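Local atomic coordinates of lipolytic protein G-D-S-L family (Chitinophaga pinensis, PDB entry 4Q7Q), a protein that is of unconfirmed function but probably hydrolyses ester bonds in lipids or other acylated substrates, like other GDSL-type SGNH hydrolases. Residues K4-A10 / N43-Q49; I15-D20 / G32-R36; V104-F108 / N162-I167. All blocks are in the same frame, centred on the assembly; numbering follows the deposited sequence. Where two conformers were deposited one is given.

Contact 1 of 3, residues K4-A10 / N43-Q49; sequences KELTWVA and NLKYINQ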
ATOM      1  N   LYS A   4      22.672  -5.358 -17.587  1.00 22.90           N
ATOM      2  CA  LYS A   4      21.245  -5.005 -17.598  1.00 23.78           C
ATOM      3  C   LYS A   4      20.782  -4.142 -16.418  1.00 23.39           C
ATOM      4  O   LYS A   4      19.598  -4.142 -16.078  1.00 24.15           O
ATOM      5  CB  LYS A   4      20.377  -6.263 -17.704  1.00 27.05           C
ATOM      6  CG  LYS A   4      20.354  -6.889 -19.090  1.00 30.52           C
ATOM      7  CD  LYS A   4      19.430  -8.099 -19.104  1.00 32.36           C
ATOM      8  CE  LYS A   4      18.817  -8.329 -20.472  1.00 33.40           C
ATOM      9  NZ  LYS A   4      17.757  -9.375 -20.411  1.00 33.16           N
ATOM     10  N   GLU A   5      21.703  -3.398 -15.810  1.00 25.01           N
ATOM     11  CA  GLU A   5      21.369  -2.603 -14.631  1.00 26.15           C
ATOM     12  C   GLU A   5      20.316  -1.548 -14.925  1.00 25.90           C
ATOM     13  O   GLU A   5      20.452  -0.766 -15.867  1.00 27.05           O
ATOM     14  CB  GLU A   5      22.610  -1.935 -14.034  1.00 28.96           C
ATOM     15  CG  GLU A   5      22.273  -0.949 -12.918  1.00 32.86           C
ATOM     16  CD  GLU A   5      23.499  -0.291 -12.316  1.00 36.65           C
ATOM     17  OE1 GLU A   5      24.425  -1.022 -11.906  1.00 37.05           O
ATOM     18  OE2 GLU A   5      23.535   0.959 -12.252  1.00 38.78           O
ATOM     19  N   LEU A   6      19.260  -1.546 -14.116  1.00 24.45           N
ATOM     20  CA  LEU A   6      18.212  -0.546 -14.229  1.00 24.95           C
ATOM     21  C   LEU A   6      17.933   0.077 -12.869  1.00 24.10           C
ATOM     22  O   LEU A   6      17.797  -0.625 -11.864  1.00 25.11           O
ATOM     23  CB  LEU A   6      16.926  -1.169 -14.779  1.00 26.46           C
ATOM     24  CG  LEU A   6      16.986  -1.764 -16.185  1.00 27.83           C
ATOM     25  CD1 LEU A   6      15.680  -2.478 -16.508  1.00 28.31           C
ATOM     26  CD2 LEU A   6      17.292  -0.681 -17.215  1.00 27.87           C
ATOM     27  N   THR A   7      17.852   1.401 -12.844  1.00 23.27           N
ATOM     28  CA  THR A   7      17.494   2.118 -11.633  1.00 22.97           C
ATOM     29  C   THR A   7      15.973   2.187 -11.537  1.00 21.84           C
ATOM     30  O   THR A   7      15.301   2.635 -12.466  1.00 22.88           O
ATOM     31  CB  THR A   7      18.097   3.534 -11.614  1.00 24.81           C
ATOM     32  OG1 THR A   7      19.530   3.445 -11.571  1.00 26.69           O
ATOM     33  CG2 THR A   7      17.608   4.312 -10.401  1.00 26.74           C
ATOM     34  N   TRP A   8      15.446   1.728 -10.408  1.00 20.17           N
ATOM     35  CA  TRP A   8      14.011   1.653 -10.175  1.00 18.53           C
ATOM     36  C   TRP A   8      13.640   2.497  -8.968  1.00 18.78           C
ATOM     37  O   TRP A   8      14.044   2.189  -7.848  1.00 20.41           O
ATOM     38  CB  TRP A   8      13.611   0.195  -9.930  1.00 18.70           C
ATOM     39  CG  TRP A   8      12.267  -0.012  -9.271  1.00 18.05           C
ATOM     40  CD1 TRP A   8      11.123   0.717  -9.463  1.00 16.99           C
ATOM     41  CD2 TRP A   8      11.948  -1.009  -8.297  1.00 17.89           C
ATOM     42  NE1 TRP A   8      10.109   0.216  -8.680  1.00 17.95           N
ATOM     43  CE2 TRP A   8      10.593  -0.839  -7.949  1.00 16.93           C
ATOM     44  CE3 TRP A   8      12.678  -2.034  -7.683  1.00 18.44           C
ATOM     45  CZ2 TRP A   8       9.955  -1.653  -7.014  1.00 18.22           C
ATOM     46  CZ3 TRP A   8      12.043  -2.843  -6.760  1.00 19.39           C
ATOM     47  CH2 TRP A   8      10.692  -2.651  -6.438  1.00 18.91           C
ATOM     48  N   VAL A   9      12.872   3.556  -9.206  1.00 18.47           N
ATOM     49  CA  VAL A   9      12.357   4.396  -8.132  1.00 17.87           C
ATOM     50  C   VAL A   9      10.984   3.880  -7.716  1.00 16.03           C
ATOM     51  O   VAL A   9      10.056   3.820  -8.531  1.00 17.34           O
ATOM     52  CB  VAL A   9      12.269   5.877  -8.556  1.00 17.83           C
ATOM     53  CG1 VAL A   9      11.551   6.708  -7.503  1.00 19.39           C
ATOM     54  CG2 VAL A   9      13.659   6.426  -8.806  1.00 19.45           C
ATOM     55  N   ALA A  10      10.874   3.467  -6.455  1.00 15.60           N
ATOM     56  CA  ALA A  10       9.619   2.966  -5.920  1.00 15.63           C
ATOM     57  C   ALA A  10       8.952   4.060  -5.103  1.00 15.72           C
ATOM     58  O   ALA A  10       9.384   4.365  -3.996  1.00 16.73           O
ATOM     59  CB  ALA A  10       9.864   1.729  -5.060  1.00 16.37           C
ATOM     60  N   ASN A  43      19.021  -7.332 -11.439  1.00 21.44           N
ATOM     61  CA  ASN A  43      19.474  -6.153 -12.171  1.00 21.28           C
ATOM     62  C   ASN A  43      18.679  -4.889 -11.838  1.00 21.44           C
ATOM     63  O   ASN A  43      19.034  -3.793 -12.286  1.00 21.90           O
ATOM     64  CB  ASN A  43      19.417  -6.408 -13.676  1.00 21.41           C
ATOM     65  CG  ASN A  43      18.021  -6.752 -14.151  1.00 21.61           C
ATOM     66  OD1 ASN A  43      17.369  -7.645 -13.606  1.00 22.63           O
ATOM     67  ND2 ASN A  43      17.546  -6.035 -15.160  1.00 22.24           N
ATOM     68  N   LEU A  44      17.605  -5.038 -11.064  1.00 21.64           N
ATOM     69  CA  LEU A  44      16.765  -3.902 -10.695  1.00 21.90           C
ATOM     70  C   LEU A  44      17.266  -3.309  -9.384  1.00 22.06           C
ATOM     71  O   LEU A  44      17.251  -3.970  -8.344  1.00 22.12           O
ATOM     72  CB  LEU A  44      15.300  -4.336 -10.572  1.00 23.91           C
ATOM     73  CG  LEU A  44      14.417  -4.268 -11.827  1.00 26.34           C
ATOM     74  CD1 LEU A  44      14.080  -2.818 -12.187  1.00 26.85           C
ATOM     75  CD2 LEU A  44      15.061  -4.979 -13.004  1.00 27.11           C
ATOM     76  N   LYS A  45      17.725  -2.064  -9.447  1.00 22.18           N
ATOM     77  CA  LYS A  45      18.328  -1.402  -8.299  1.00 21.77           C
ATOM     78  C   LYS A  45      17.359  -0.388  -7.719  1.00 20.52           C
ATOM     79  O   LYS A  45      17.155   0.685  -8.296  1.00 21.45           O
ATOM     80  CB  LYS A  45      19.615  -0.704  -8.728  1.00 21.66           C
ATOM     81  CG  LYS A  45      20.590  -1.627  -9.430  1.00 23.33           C
ATOM     82  CD  LYS A  45      21.111  -2.712  -8.496  1.00 24.31           C
ATOM     83  CE  LYS A  45      22.125  -3.594  -9.205  1.00 24.97           C
ATOM     84  NZ  LYS A  45      22.779  -4.530  -8.254  1.00 24.59           N
ATOM     85  N   TYR A  46      16.768  -0.719  -6.577  1.00 20.77           N
ATOM     86  CA  TYR A  46      15.700   0.114  -6.036  1.00 19.81           C
ATOM     87  C   TYR A  46      16.164   1.380  -5.343  1.00 18.65           C
ATOM     88  O   TYR A  46      17.238   1.436  -4.733  1.00 19.42           O
ATOM     89  CB  TYR A  46      14.743  -0.681  -5.131  1.00 19.75           C
ATOM     90  CG  TYR A  46      15.237  -0.998  -3.728  1.00 19.43           C
ATOM     91  CD1 TYR A  46      15.242  -0.030  -2.721  1.00 19.24           C
ATOM     92  CD2 TYR A  46      15.638  -2.286  -3.391  1.00 19.93           C
ATOM     93  CE1 TYR A  46      15.684  -0.324  -1.438  1.00 19.94           C
ATOM     94  CE2 TYR A  46      16.061  -2.595  -2.102  1.00 19.98           C
ATOM     95  CZ  TYR A  46      16.091  -1.609  -1.134  1.00 20.45           C
ATOM     96  OH  TYR A  46      16.510  -1.927   0.143  1.00 20.96           O
ATOM     97  N   ILE A  47      15.324   2.398  -5.460  1.00 18.33           N
ATOM     98  CA  ILE A  47      15.436   3.597  -4.659  1.00 17.66           C
ATOM     99  C   ILE A  47      14.116   3.719  -3.923  1.00 17.40           C
ATOM    100  O   ILE A  47      13.050   3.733  -4.540  1.00 18.16           O
ATOM    101  CB  ILE A  47      15.682   4.820  -5.540  1.00 19.65           C
ATOM    102  CG1 ILE A  47      17.084   4.726  -6.138  1.00 22.12           C
ATOM    103  CG2 ILE A  47      15.520   6.105  -4.743  1.00 20.35           C
ATOM    104  CD1 ILE A  47      17.387   5.802  -7.133  1.00 24.99           C
ATOM    105  N   ASN A  48      14.191   3.784  -2.602  1.00 16.23           N
ATOM    106  CA  ASN A  48      13.004   3.824  -1.768  1.00 15.46           C
ATOM    107  C   ASN A  48      12.444   5.241  -1.643  1.00 15.40           C
ATOM    108  O   ASN A  48      12.961   6.068  -0.885  1.00 17.55           O
ATOM    109  CB  ASN A  48      13.325   3.245  -0.389  1.00 15.77           C
ATOM    110  CG  ASN A  48      12.095   3.040   0.468  1.00 15.84           C
ATOM    111  OD1 ASN A  48      11.114   3.781   0.362  1.00 16.19           O
ATOM    112  ND2 ASN A  48      12.138   2.034   1.335  1.00 16.25           N
ATOM    113  N   GLN A  49      11.394   5.513  -2.405  1.00 15.53           N
ATOM    114  CA  GLN A  49      10.669   6.773  -2.300  1.00 15.42           C
ATOM    115  C   GLN A  49       9.292   6.528  -1.680  1.00 14.16           C
ATOM    116  O   GLN A  49       8.275   7.097  -2.090  1.00 14.50           O
ATOM    117  CB  GLN A  49      10.594   7.490  -3.652  1.00 16.66           C
ATOM    118  CG  GLN A  49      11.875   8.242  -3.992  1.00 18.51           C
ATOM    119  CD  GLN A  49      11.941   9.597  -3.318  1.00 18.63           C
ATOM    120  OE1 GLN A  49      11.040   9.976  -2.561  1.00 19.99           O
ATOM    121  NE2 GLN A  49      12.998  10.351  -3.610  1.00 19.70           N
TER
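Trp8 and Tyr46 are paired in register on two parallel strands, yet their rings part company. With CG anti to the backbone N (chi1 162°), Trp8 lays the benzo end of its indole beside the root of the tyrosine, CE3 standing 3.6 Å from Tyr46 CB. The tyrosine takes the less common rotamer, CG between its own N and carbonyl carbon (chi1 77°), and its phenol leads away to a hydrogen bond with Asp20. Ala10 CB lies over one face of the indole, off toward the rim, while Leu44 CD1 approaches Trp8 CB to 3.8 Å and also touches Leu6 CB.

The reverse face of the sheet carries Thr7, Val9, Lys45 and Ile47. Here the CD1 tip of Ile47 reaches back along the strands to Thr7 CG2, 3.6 Å away, and grazes Val9 CG2; Val9 CG1 runs alongside Gln49, the two side chains pointing the same way.

Between these layers the backbones exchange a parallel ladder from Leu6 N to Gln49 N, its links including Lys45 N to Leu6 O at 2.8 Å. Asn43 prolongs it with its side chain: ND2 donates to Lys4 O over 2.9 Å, with the acceptor in the plane of the amide, and also bonds Leu260 O.

Strand 44-50 is the outermost of the five-stranded parallel sheet on this side, and strand 6-12 separates it from strand 73-77. Helix 33-40 packs through Leu34 and Leu37 on the Trp8 face, where Phe255 of helix 241-257 also meets the indole edge-to-face.

Contact 2 of 3, residues I15-D20 / G32-R36; sequences ITYLND and GYLTR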
ATOM      1  N   ILE A  15       3.879   1.113   3.126  1.00 13.92           N
ATOM      2  CA  ILE A  15       4.104  -0.231   2.609  1.00 14.46           C
ATOM      3  C   ILE A  15       5.432  -0.314   1.833  1.00 15.34           C
ATOM      4  O   ILE A  15       6.113  -1.339   1.859  1.00 16.80           O
ATOM      5  CB  ILE A  15       2.887  -0.712   1.808  1.00 14.66           C
ATOM      6  CG1 ILE A  15       1.698  -0.854   2.765  1.00 15.84           C
ATOM      7  CG2 ILE A  15       3.161  -2.020   1.092  1.00 14.69           C
ATOM      8  CD1 ILE A  15       0.360  -1.079   2.095  1.00 19.97           C
ATOM      9  N   THR A  16       5.818   0.799   1.209  1.00 14.57           N
ATOM     10  CA  THR A  16       7.087   0.919   0.493  1.00 14.06           C
ATOM     11  C   THR A  16       8.202   1.345   1.438  1.00 14.96           C
ATOM     12  O   THR A  16       9.273   0.745   1.459  1.00 15.32           O
ATOM     13  CB  THR A  16       6.943   1.929  -0.655  1.00 13.54           C
ATOM     14  OG1 THR A  16       5.940   1.444  -1.554  1.00 14.76           O
ATOM     15  CG2 THR A  16       8.259   2.123  -1.398  1.00 14.47           C
ATOM     16  N   TYR A  17       7.934   2.393   2.207  1.00 14.19           N
ATOM     17  CA  TYR A  17       8.872   2.908   3.201  1.00 14.68           C
ATOM     18  C   TYR A  17       9.485   1.816   4.090  1.00 15.26           C
ATOM     19  O   TYR A  17      10.704   1.785   4.314  1.00 16.80           O
ATOM     20  CB  TYR A  17       8.143   3.928   4.074  1.00 15.42           C
ATOM     21  CG  TYR A  17       8.915   4.405   5.290  1.00 15.70           C
ATOM     22  CD1 TYR A  17       9.789   5.486   5.205  1.00 18.20           C
ATOM     23  CD2 TYR A  17       8.739   3.794   6.531  1.00 17.07           C
ATOM     24  CE1 TYR A  17      10.482   5.933   6.320  1.00 19.18           C
ATOM     25  CE2 TYR A  17       9.421   4.227   7.644  1.00 17.87           C
ATOM     26  CZ  TYR A  17      10.294   5.300   7.538  1.00 19.65           C
ATOM     27  OH  TYR A  17      10.978   5.734   8.651  1.00 23.55           O
ATOM     28  N   LEU A  18       8.634   0.916   4.579  1.00 14.72           N
ATOM     29  CA  LEU A  18       9.035  -0.061   5.582  1.00 15.59           C
ATOM     30  C   LEU A  18      10.044  -1.086   5.082  1.00 15.70           C
ATOM     31  O   LEU A  18      10.647  -1.789   5.889  1.00 17.14           O
ATOM     32  CB  LEU A  18       7.807  -0.778   6.150  1.00 15.26           C
ATOM     33  CG  LEU A  18       6.932   0.092   7.057  1.00 16.61           C
ATOM     34  CD1 LEU A  18       5.557  -0.556   7.318  1.00 17.18           C
ATOM     35  CD2 LEU A  18       7.665   0.428   8.359  1.00 17.84           C
ATOM     36  N   ASN A  19      10.225  -1.176   3.763  1.00 16.07           N
ATOM     37  CA  ASN A  19      11.223  -2.080   3.192  1.00 17.30           C
ATOM     38  C   ASN A  19      12.595  -1.878   3.824  1.00 18.19           C
ATOM     39  O   ASN A  19      13.356  -2.830   4.007  1.00 18.90           O
ATOM     40  CB  ASN A  19      11.326  -1.888   1.678  1.00 17.02           C
ATOM     41  CG  ASN A  19      12.277  -2.876   1.031  1.00 16.58           C
ATOM     42  OD1 ASN A  19      11.902  -4.007   0.721  1.00 16.95           O
ATOM     43  ND2 ASN A  19      13.522  -2.456   0.827  1.00 17.70           N
ATOM     44  N   ASP A  20      12.893  -0.631   4.173  1.00 18.72           N
ATOM     45  CA  ASP A  20      14.216  -0.290   4.681  1.00 18.05           C
ATOM     46  C   ASP A  20      14.212   0.163   6.133  1.00 19.93           C
ATOM     47  O   ASP A  20      15.202   0.702   6.628  1.00 22.22           O
ATOM     48  CB  ASP A  20      14.878   0.734   3.763  1.00 19.39           C
ATOM     49  CG  ASP A  20      15.138   0.162   2.389  1.00 20.52           C
ATOM     50  OD1 ASP A  20      14.209   0.183   1.558  1.00 18.99           O
ATOM     51  OD2 ASP A  20      16.258  -0.359   2.160  1.00 21.92           O
ATOM     52  N   GLY A  32      11.205  -6.743   2.917  1.00 18.87           N
ATOM     53  CA  GLY A  32      10.118  -6.005   2.293  1.00 17.21           C
ATOM     54  C   GLY A  32       9.991  -6.311   0.812  1.00 17.05           C
ATOM     55  O   GLY A  32      10.762  -7.101   0.271  1.00 17.68           O
ATOM     56  N   TYR A  33       9.036  -5.684   0.135  1.00 15.33           N
ATOM     57  CA  TYR A  33       8.782  -6.069  -1.258  1.00 16.01           C
ATOM     58  C   TYR A  33       9.823  -5.549  -2.256  1.00 16.44           C
ATOM     59  O   TYR A  33       9.996  -6.143  -3.321  1.00 17.70           O
ATOM     60  CB  TYR A  33       7.337  -5.752  -1.697  1.00 16.54           C
ATOM     61  CG  TYR A  33       7.094  -4.332  -2.155  1.00 16.01           C
ATOM     62  CD1 TYR A  33       7.289  -3.963  -3.486  1.00 16.90           C
ATOM     63  CD2 TYR A  33       6.641  -3.363  -1.269  1.00 16.45           C
ATOM     64  CE1 TYR A  33       7.061  -2.674  -3.908  1.00 15.99           C
ATOM     65  CE2 TYR A  33       6.415  -2.063  -1.689  1.00 16.59           C
ATOM     66  CZ  TYR A  33       6.619  -1.725  -3.006  1.00 15.99           C
ATOM     67  OH  TYR A  33       6.407  -0.428  -3.407  1.00 15.65           O
ATOM     68  N   LEU A  34      10.523  -4.466  -1.917  1.00 16.58           N
ATOM     69  CA  LEU A  34      11.597  -3.972  -2.793  1.00 16.43           C
ATOM     70  C   LEU A  34      12.770  -4.943  -2.780  1.00 17.73           C
ATOM     71  O   LEU A  34      13.326  -5.301  -3.832  1.00 18.08           O
ATOM     72  CB  LEU A  34      12.104  -2.594  -2.351  1.00 16.65           C
ATOM     73  CG  LEU A  34      11.074  -1.496  -2.062  1.00 16.89           C
ATOM     74  CD1 LEU A  34      11.774  -0.169  -1.752  1.00 16.91           C
ATOM     75  CD2 LEU A  34      10.099  -1.331  -3.207  1.00 17.58           C
ATOM     76  N   THR A  35      13.143  -5.363  -1.576  1.00 17.93           N
ATOM     77  CA  THR A  35      14.216  -6.334  -1.378  1.00 18.06           C
ATOM     78  C   THR A  35      13.887  -7.636  -2.096  1.00 17.85           C
ATOM     79  O   THR A  35      14.718  -8.187  -2.815  1.00 19.62           O
ATOM     80  CB  THR A  35      14.442  -6.582   0.123  1.00 18.58           C
ATOM     81  OG1 THR A  35      14.851  -5.354   0.741  1.00 19.82           O
ATOM     82  CG2 THR A  35      15.498  -7.668   0.371  1.00 18.66           C
ATOM     83  N   ARG A  36      12.658  -8.114  -1.929  1.00 17.89           N
ATOM     84  CA  ARG A  36      12.250  -9.363  -2.559  0.81 17.87           C
ATOM     85  C   ARG A  36      12.181  -9.252  -4.082  1.00 19.35           C
ATOM     86  O   ARG A  36      12.548 -10.192  -4.785  1.00 20.68           O
ATOM     87  CB  ARG A  36      10.923  -9.839  -1.985  0.81 18.03           C
ATOM     88  CG  ARG A  36      11.008 -10.200  -0.518  0.81 19.72           C
ATOM     89  CD  ARG A  36       9.645 -10.618   0.046  0.81 21.98           C
ATOM     90  NE  ARG A  36       9.736 -10.956   1.465  0.81 22.35           N
ATOM     91  CZ  ARG A  36      10.179 -12.123   1.921  0.81 25.67           C
ATOM     92  NH1 ARG A  36      10.249 -12.348   3.225  0.81 26.26           N
ATOM     93  NH2 ARG A  36      10.552 -13.069   1.068  0.81 28.63           N
TER
HETATM   94  O   HOH W   1       8.275  -3.328   1.917  1.00 17.97           O
HETATM   95  O   HOH W   2      13.754  -5.293   3.170  1.00 18.82           O
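Asn19 reaches into the first turn of helix 33-40 and shows how one buried amide can tie a 3-10 turn to the start of a helix. Its polar grip is the hydrogen bond from Thr35 N to Asn19 OD1, 2.9 Å long and nearly straight at the hydrogen (170°), the donor tilted from the carbonyl plane. The same oxygen lies 3.0 Å from Leu34 N, close to the amino end of the helix. Extending CG opposite the main-chain nitrogen (chi1 -176°) carries the amide across to that turn, and its other end is fixed as well: ND2 donates to Asp20 OD1 over 2.8 Å, in the amide plane but from above the carboxylate. The amide is thereby restrained from flipping. Asp20 in turn is held by Tyr46 and Asn48.

A second direct polar contact joins two hydroxyls, Tyr33 OH and Thr16 OG1, 2.7 Å apart, with the threonine oxygen at the ring edge.

Two waters fill in the backbone links. One donates to Ile15 O and accepts from Tyr33 N; the other donates to Asn19 O at 2.6 Å, accepts from Gly32 N and also meets Thr35 OG1.

Van der Waals packing completes the contact. Leu34 crosses obliquely with its CB over one face of the amide, 3.4 Å from Asn19 CG, and Ile15 CG2 touches the tyrosine ring at CE2. Gly32, the N-cap residue, sits tightly against Asn19: a side chain there would run into OD1.

Segment 15-20 follows Ser14, probably the nucleophile of the GDSL motif in a Ser-His-Asp triad with His238 and Asp235, as in SGNH hydrolases. The contact thus packs the short helix that begins at the probable nucleophile against the start of helix 33-40.

Contact 3 of 3, residues V104-F108 / N162-I167; sequences VYGSF and NAVLTI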
ATOM      1  N   VAL A 104      -7.753  12.055  -6.006  1.00 16.67           N
ATOM      2  CA  VAL A 104      -6.766  11.015  -6.269  1.00 17.39           C
ATOM      3  C   VAL A 104      -6.352  11.006  -7.742  1.00 16.09           C
ATOM      4  O   VAL A 104      -5.160  10.984  -8.060  1.00 16.04           O
ATOM      5  CB  VAL A 104      -7.276   9.630  -5.829  1.00 17.42           C
ATOM      6  CG1 VAL A 104      -6.254   8.567  -6.159  1.00 18.33           C
ATOM      7  CG2 VAL A 104      -7.572   9.645  -4.337  1.00 17.98           C
ATOM      8  N   TYR A 105      -7.327  11.043  -8.643  1.00 17.23           N
ATOM      9  CA  TYR A 105      -7.020  11.144 -10.064  1.00 18.29           C
ATOM     10  C   TYR A 105      -6.122  12.357 -10.361  1.00 18.51           C
ATOM     11  O   TYR A 105      -5.178  12.259 -11.151  1.00 19.23           O
ATOM     12  CB  TYR A 105      -8.308  11.268 -10.870  1.00 18.16           C
ATOM     13  CG  TYR A 105      -9.012   9.975 -11.249  1.00 18.55           C
ATOM     14  CD1 TYR A 105      -8.596   9.234 -12.344  1.00 19.59           C
ATOM     15  CD2 TYR A 105     -10.132   9.537 -10.549  1.00 18.17           C
ATOM     16  CE1 TYR A 105      -9.261   8.082 -12.723  1.00 20.59           C
ATOM     17  CE2 TYR A 105     -10.809   8.383 -10.924  1.00 18.98           C
ATOM     18  CZ  TYR A 105     -10.367   7.659 -12.018  1.00 20.57           C
ATOM     19  OH  TYR A 105     -11.016   6.504 -12.414  1.00 22.28           O
ATOM     20  N   GLY A 106      -6.416  13.496  -9.730  1.00 18.72           N
ATOM     21  CA  GLY A 106      -5.592  14.689  -9.872  1.00 18.41           C
ATOM     22  C   GLY A 106      -4.160  14.484  -9.394  1.00 18.04           C
ATOM     23  O   GLY A 106      -3.206  14.899 -10.056  1.00 19.07           O
ATOM     24  N   SER A 107      -4.007  13.829  -8.245  1.00 16.90           N
ATOM     25  CA  SER A 107      -2.679  13.558  -7.691  1.00 15.98           C
ATOM     26  C   SER A 107      -1.876  12.675  -8.626  1.00 16.20           C
ATOM     27  O   SER A 107      -0.674  12.869  -8.795  1.00 16.85           O
ATOM     28  CB  SER A 107      -2.783  12.872  -6.329  1.00 15.22           C
ATOM     29  OG  SER A 107      -3.405  13.719  -5.383  1.00 16.25           O
ATOM     30  N   PHE A 108      -2.534  11.687  -9.222  1.00 16.72           N
ATOM     31  CA  PHE A 108      -1.826  10.801 -10.136  1.00 17.71           C
ATOM     32  C   PHE A 108      -1.400  11.536 -11.398  1.00 18.63           C
ATOM     33  O   PHE A 108      -0.339  11.240 -11.953  1.00 19.70           O
ATOM     34  CB  PHE A 108      -2.630   9.540 -10.445  1.00 17.77           C
ATOM     35  CG  PHE A 108      -2.430   8.445  -9.434  1.00 17.44           C
ATOM     36  CD1 PHE A 108      -2.975   8.552  -8.168  1.00 18.06           C
ATOM     37  CD2 PHE A 108      -1.691   7.315  -9.751  1.00 18.94           C
ATOM     38  CE1 PHE A 108      -2.788   7.543  -7.224  1.00 17.30           C
ATOM     39  CE2 PHE A 108      -1.498   6.304  -8.820  1.00 18.72           C
ATOM     40  CZ  PHE A 108      -2.050   6.414  -7.550  1.00 17.41           C
ATOM     41  N   ASN A 162      -9.901   0.941  -8.396  1.00 17.00           N
ATOM     42  CA  ASN A 162     -10.493   1.096  -9.717  1.00 18.88           C
ATOM     43  C   ASN A 162      -9.995   2.353 -10.427  1.00 18.82           C
ATOM     44  O   ASN A 162      -9.787   2.346 -11.646  1.00 20.02           O
ATOM     45  CB  ASN A 162     -12.025   1.058  -9.642  1.00 20.89           C
ATOM     46  CG  ASN A 162     -12.562  -0.333  -9.302  1.00 24.43           C
ATOM     47  OD1 ASN A 162     -11.850  -1.333  -9.420  1.00 26.31           O
ATOM     48  ND2 ASN A 162     -13.824  -0.402  -8.899  1.00 26.08           N
ATOM     49  N   ALA A 163      -9.789   3.426  -9.669  1.00 17.64           N
ATOM     50  CA  ALA A 163      -9.201   4.637 -10.242  1.00 18.64           C
ATOM     51  C   ALA A 163      -7.806   4.361 -10.814  1.00 19.46           C
ATOM     52  O   ALA A 163      -7.485   4.780 -11.929  1.00 19.74           O
ATOM     53  CB  ALA A 163      -9.147   5.745  -9.208  1.00 18.22           C
ATOM     54  N   VAL A 164      -6.978   3.652 -10.052  1.00 17.67           N
ATOM     55  CA  VAL A 164      -5.641   3.302 -10.518  1.00 16.84           C
ATOM     56  C   VAL A 164      -5.725   2.448 -11.789  1.00 18.48           C
ATOM     57  O   VAL A 164      -5.010   2.687 -12.760  1.00 19.19           O
ATOM     58  CB  VAL A 164      -4.842   2.565  -9.421  1.00 17.91           C
ATOM     59  CG1 VAL A 164      -3.526   2.040  -9.983  1.00 18.27           C
ATOM     60  CG2 VAL A 164      -4.612   3.495  -8.210  1.00 17.81           C
ATOM     61  N   LEU A 165      -6.620   1.467 -11.786  1.00 18.74           N
ATOM     62  CA  LEU A 165      -6.826   0.632 -12.966  1.00 19.47           C
ATOM     63  C   LEU A 165      -7.262   1.467 -14.166  1.00 20.85           C
ATOM     64  O   LEU A 165      -6.795   1.260 -15.283  1.00 22.10           O
ATOM     65  CB  LEU A 165      -7.847  -0.464 -12.684  1.00 21.25           C
ATOM     66  CG  LEU A 165      -7.388  -1.592 -11.756  1.00 22.43           C
ATOM     67  CD1 LEU A 165      -8.598  -2.361 -11.260  1.00 23.66           C
ATOM     68  CD2 LEU A 165      -6.420  -2.525 -12.473  1.00 23.83           C
ATOM     69  N   THR A 166      -8.161   2.415 -13.930  1.00 21.44           N
ATOM     70  CA  THR A 166      -8.647   3.289 -14.998  1.00 22.15           C
ATOM     71  C   THR A 166      -7.530   4.148 -15.589  1.00 22.42           C
ATOM     72  O   THR A 166      -7.437   4.286 -16.803  1.00 23.99           O
ATOM     73  CB  THR A 166      -9.807   4.178 -14.502  1.00 22.91           C
ATOM     74  OG1 THR A 166     -10.887   3.343 -14.069  1.00 24.55           O
ATOM     75  CG2 THR A 166     -10.306   5.092 -15.608  1.00 22.39           C
ATOM     76  N   ILE A 167      -6.679   4.712 -14.735  1.00 22.01           N
ATOM     77  CA  ILE A 167      -5.546   5.512 -15.204  1.00 22.09           C
ATOM     78  C   ILE A 167      -4.582   4.656 -16.011  1.00 23.26           C
ATOM     79  O   ILE A 167      -4.072   5.087 -17.048  1.00 23.91           O
ATOM     80  CB  ILE A 167      -4.787   6.167 -14.027  1.00 20.50           C
ATOM     81  CG1 ILE A 167      -5.688   7.176 -13.310  1.00 22.08           C
ATOM     82  CG2 ILE A 167      -3.527   6.867 -14.509  1.00 20.89           C
ATOM     83  CD1 ILE A 167      -5.156   7.614 -11.974  1.00 23.31           C
TER
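Tyr105 lays its ring across Ala163, giving a helix pair whose contact is made without a single hydrogen bond between the segments. The CH-pi interaction comes first: Ala163 CB stands over one ring face, 4.0 Å from the centroid of Tyr105 and 29° off its normal. With CG opposite the carbonyl carbon and beside the backbone N (chi1 -85°), the ring swings toward the partner helix; its OH lies 3.4 Å from Thr166 CB, and CG2 of that threonine sits at the ring edge.

Aliphatic packing adds the other half. Ile167 slides past the tyrosine in the opposite direction, CG1 at 3.7 Å from Tyr105 CD1, while its CD1 presses 3.5 Å from Phe108 CB. The phenylalanine crosses it at about a right angle and reaches Val164 CG2 with CZ. Replacing Tyr105 by alanine removes the ring, which would probably leave Ala163 and Thr166 without their aromatic cover and open a gap beside Ile167.

The Thr166 hydroxyl turns back on its own helix: OG1 donates to Asn162 O at 2.8 Å, on the face of that carbonyl opposite the one used by Thr166 N.

The axes of the two helix segments come within 10.5 Å at an angle of 42°, with Ala163 providing the low spot that admits the ring. Val164 and Ile167 also touch Leu126 of strand 123-127; helix 157-171 thus packs on the sheet, with helix 104-118 beside it, consistent with the alpha/beta/alpha sandwich of SGNH hydrolases.

Contacts 1 and 2 share their elements: strand 6-12 runs on into helix 14-17, helix 33-40 into strand 44-50, and the two contacts meet directly at the shared Asp20, with Tyr46 OH 2.6 Å from Asp20 OD2 and Asn48 ND2 2.8 Å from Asp20 OD1. Contact 3 stands apart, about 23 Å from either by centres, in a helix pair on the other side of the chain's centre from contact 2. Chemistry follows place. At the partly exposed sheet border, contact 1 relies on a regular backbone ladder; buried contact 2, near the probable active site, uses an amide, hydroxyls and waters; contact 3, also buried, is almost wholly aromatic and aliphatic packing.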